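Local coordinates for protein PpiC-type peptidyl-prolyl cis-trans isomerase (Novosphingobium aromaticivorans, PDB 3GPK) that probably catalyses cis-trans isomerisation of peptide bonds preceding proline, as the parvulin-type rotamase domain of a larger periplasmic chaperone, at residues 8-14 with 96-102. Residue numbers count along the deposited sequence, not the author numbering.
Sequences YRIGEIF and SILYLID
Branched aliphatic residues form the apolar centre, beta-branched isoleucine favouring the extended backbone. On one face I10 (mt) touches L98 (mt; CG2 to CD2, 4.0 Å) diagonally and L100 (tp; CG1 to CD1, 4.0 Å), whose CD1 also meets the ring edge of Y8 at CD1 (3.8 Å); helix 71-79 packs on I10 and L98. On the other face I13 and I97, CB to CB 4.1 Å, pack against helix 22-37. The strands run antiparallel, axes 4.6 Å apart at 155°. G11-Y99 and I13-I97 are hydrogen-bonded pairs (G11 N to Y99 O 2.8 Å, I13 N to I97 O 3.0 Å); I10-L100, E12-L98 and F14-S96 are non-hydrogen-bonded. At one polar end hydroxyl suits carboxylate: S96 OG donates to E12 OE2 (2.7 Å). At the other, R9 N bonds D102 O (2.9 Å), R9's guanidinium pairs with D60, and R9 O accepts D102 N (3.2 Å) and, weakly, I101 N (2.9 Å). I101, nearly helical, and D102 thus form a classic beta bulge in strand 94-104, paired with strand 7-16 at the centre of the parvulin fold's four-stranded antiparallel sheet.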
loop_
_atom_site.group_PDB
_atom_site.type_symbol
_atom_site.label_atom_id
_atom_site.label_comp_id
_atom_site.label_asym_id
_atom_site.label_seq_id
_atom_site.Cartn_x
_atom_site.Cartn_y
_atom_site.Cartn_z
ATOM N N TYR A 8 -10.690 -5.342 -0.099
ATOM C CA TYR A 8 -9.980 -4.190 -0.618
ATOM C C TYR A 8 -8.992 -4.567 -1.692
ATOM O O TYR A 8 -8.269 -5.546 -1.550
ATOM C CB TYR A 8 -9.211 -3.508 0.514
ATOM C CG TYR A 8 -10.054 -3.086 1.692
ATOM C CD1 TYR A 8 -10.358 -1.743 1.908
ATOM C CD2 TYR A 8 -10.551 -4.029 2.591
ATOM C CE1 TYR A 8 -11.136 -1.347 2.994
ATOM C CE2 TYR A 8 -11.329 -3.646 3.676
ATOM C CZ TYR A 8 -11.617 -2.305 3.870
ATOM O OH TYR A 8 -12.382 -1.926 4.947
ATOM N N ARG A 9 -8.973 -3.791 -2.774
ATOM C CA ARG A 9 -7.992 -4.017 -3.821
ATOM C C ARG A 9 -6.949 -2.961 -3.489
ATOM O O ARG A 9 -7.185 -1.761 -3.648
ATOM C CB ARG A 9 -8.566 -3.772 -5.211
ATOM C CG ARG A 9 -7.588 -4.196 -6.294
ATOM C CD ARG A 9 -8.185 -4.100 -7.678
ATOM N NE ARG A 9 -7.342 -4.760 -8.673
ATOM C CZ ARG A 9 -7.047 -6.056 -8.665
ATOM N NH1 ARG A 9 -7.522 -6.840 -7.708
ATOM N NH2 ARG A 9 -6.295 -6.576 -9.627
ATOM N N ILE A 10 -5.799 -3.412 -3.008
ATOM C CA ILE A 10 -4.755 -2.494 -2.586
ATOM C C ILE A 10 -3.448 -2.624 -3.342
ATOM O O ILE A 10 -3.041 -3.722 -3.724
ATOM C CB ILE A 10 -4.479 -2.685 -1.069
ATOM C CG1 ILE A 10 -5.739 -2.352 -0.270
ATOM C CG2 ILE A 10 -3.316 -1.811 -0.619
ATOM C CD1 ILE A 10 -5.635 -2.667 1.207
ATOM N N GLY A 11 -2.807 -1.480 -3.560
ATOM C CA GLY A 11 -1.516 -1.444 -4.213
ATOM C C GLY A 11 -0.527 -1.126 -3.106
ATOM O O GLY A 11 -0.826 -0.323 -2.222
ATOM N N GLU A 12 0.639 -1.761 -3.131
ATOM C CA GLU A 12 1.644 -1.511 -2.097
ATOM C C GLU A 12 3.056 -1.356 -2.634
ATOM O O GLU A 12 3.463 -2.062 -3.554
ATOM C CB GLU A 12 1.656 -2.654 -1.060
ATOM C CG GLU A 12 2.836 -2.573 -0.062
ATOM C CD GLU A 12 2.904 -3.743 0.903
ATOM O OE1 GLU A 12 2.591 -4.879 0.485
ATOM O OE2 GLU A 12 3.287 -3.526 2.075
ATOM N N ILE A 13 3.789 -0.408 -2.059
ATOM C CA ILE A 13 5.194 -0.196 -2.381
ATOM C C ILE A 13 5.878 -0.361 -1.026
ATOM O O ILE A 13 5.627 0.414 -0.108
ATOM C CB ILE A 13 5.484 1.225 -2.918
ATOM C CG1 ILE A 13 4.838 1.410 -4.299
ATOM C CG2 ILE A 13 6.994 1.438 -2.989
ATOM C CD1 ILE A 13 5.047 2.796 -4.910
ATOM N N PHE A 14 6.713 -1.387 -0.898
ATOM C CA PHE A 14 7.410 -1.655 0.353
ATOM C C PHE A 14 8.893 -1.350 0.267
ATOM O O PHE A 14 9.559 -1.766 -0.676
ATOM C CB PHE A 14 7.222 -3.122 0.741
ATOM C CG PHE A 14 8.096 -3.563 1.879
ATOM C CD1 PHE A 14 7.908 -3.050 3.158
ATOM C CD2 PHE A 14 9.124 -4.473 1.664
ATOM C CE1 PHE A 14 8.734 -3.433 4.210
ATOM C CE2 PHE A 14 9.957 -4.862 2.706
ATOM C CZ PHE A 14 9.762 -4.341 3.982
ATOM N N SER A 96 5.707 1.103 4.155
ATOM C CA SER A 96 4.862 0.800 3.009
ATOM C C SER A 96 4.023 2.007 2.626
ATOM O O SER A 96 3.644 2.816 3.479
ATOM C CB SER A 96 3.915 -0.363 3.306
ATOM O OG SER A 96 4.624 -1.579 3.422
ATOM N N ILE A 97 3.775 2.127 1.325
ATOM C CA ILE A 97 2.932 3.170 0.772
ATOM C C ILE A 97 1.753 2.382 0.213
ATOM O O ILE A 97 1.944 1.399 -0.502
ATOM C CB ILE A 97 3.624 3.928 -0.384
ATOM C CG1 ILE A 97 4.903 4.602 0.122
ATOM C CG2 ILE A 97 2.668 4.979 -0.967
ATOM C CD1 ILE A 97 5.751 5.212 -0.997
ATOM N N LEU A 98 0.537 2.795 0.547
ATOM C CA LEU A 98 -0.641 2.088 0.061
ATOM C C LEU A 98 -1.466 2.928 -0.897
ATOM O O LEU A 98 -1.467 4.157 -0.833
ATOM C CB LEU A 98 -1.534 1.672 1.231
ATOM C CG LEU A 98 -0.918 0.821 2.332
ATOM C CD1 LEU A 98 -1.966 0.615 3.417
ATOM C CD2 LEU A 98 -0.429 -0.516 1.769
ATOM N N TYR A 99 -2.163 2.235 -1.791
ATOM C CA TYR A 99 -3.036 2.866 -2.765
ATOM C C TYR A 99 -4.318 2.047 -2.788
ATOM O O TYR A 99 -4.304 0.865 -3.141
ATOM C CB TYR A 99 -2.369 2.875 -4.144
ATOM C CG TYR A 99 -3.184 3.537 -5.238
ATOM C CD1 TYR A 99 -3.911 4.700 -4.988
ATOM C CD2 TYR A 99 -3.192 3.021 -6.533
ATOM C CE1 TYR A 99 -4.629 5.336 -6.003
ATOM C CE2 TYR A 99 -3.906 3.649 -7.555
ATOM C CZ TYR A 99 -4.620 4.805 -7.280
ATOM O OH TYR A 99 -5.325 5.427 -8.286
ATOM N N LEU A 100 -5.425 2.661 -2.383
ATOM C CA LEU A 100 -6.698 1.955 -2.378
ATOM C C LEU A 100 -7.313 2.013 -3.772
ATOM O O LEU A 100 -8.027 2.956 -4.118
ATOM C CB LEU A 100 -7.646 2.555 -1.341
ATOM C CG LEU A 100 -8.944 1.761 -1.141
ATOM C CD1 LEU A 100 -8.628 0.297 -0.845
ATOM C CD2 LEU A 100 -9.736 2.373 0.004
ATOM N N ILE A 101 -7.023 0.984 -4.562
ATOM C CA ILE A 101 -7.493 0.878 -5.937
ATOM C C ILE A 101 -8.995 0.657 -6.072
ATOM O O ILE A 101 -9.650 1.297 -6.889
ATOM C CB ILE A 101 -6.774 -0.276 -6.669
ATOM C CG1 ILE A 101 -5.258 -0.049 -6.643
ATOM C CG2 ILE A 101 -7.293 -0.387 -8.095
ATOM C CD1 ILE A 101 -4.440 -1.253 -7.075
ATOM N N ASP A 102 -9.539 -0.251 -5.274
ATOM C CA ASP A 102 -10.961 -0.550 -5.355
ATOM C C ASP A 102 -11.438 -1.061 -4.002
ATOM O O ASP A 102 -10.634 -1.406 -3.135
ATOM C CB ASP A 102 -11.197 -1.615 -6.433
ATOM C CG ASP A 102 -12.584 -1.531 -7.062
ATOM O OD1 ASP A 102 -13.437 -0.776 -6.556
ATOM O OD2 ASP A 102 -12.816 -2.236 -8.070
#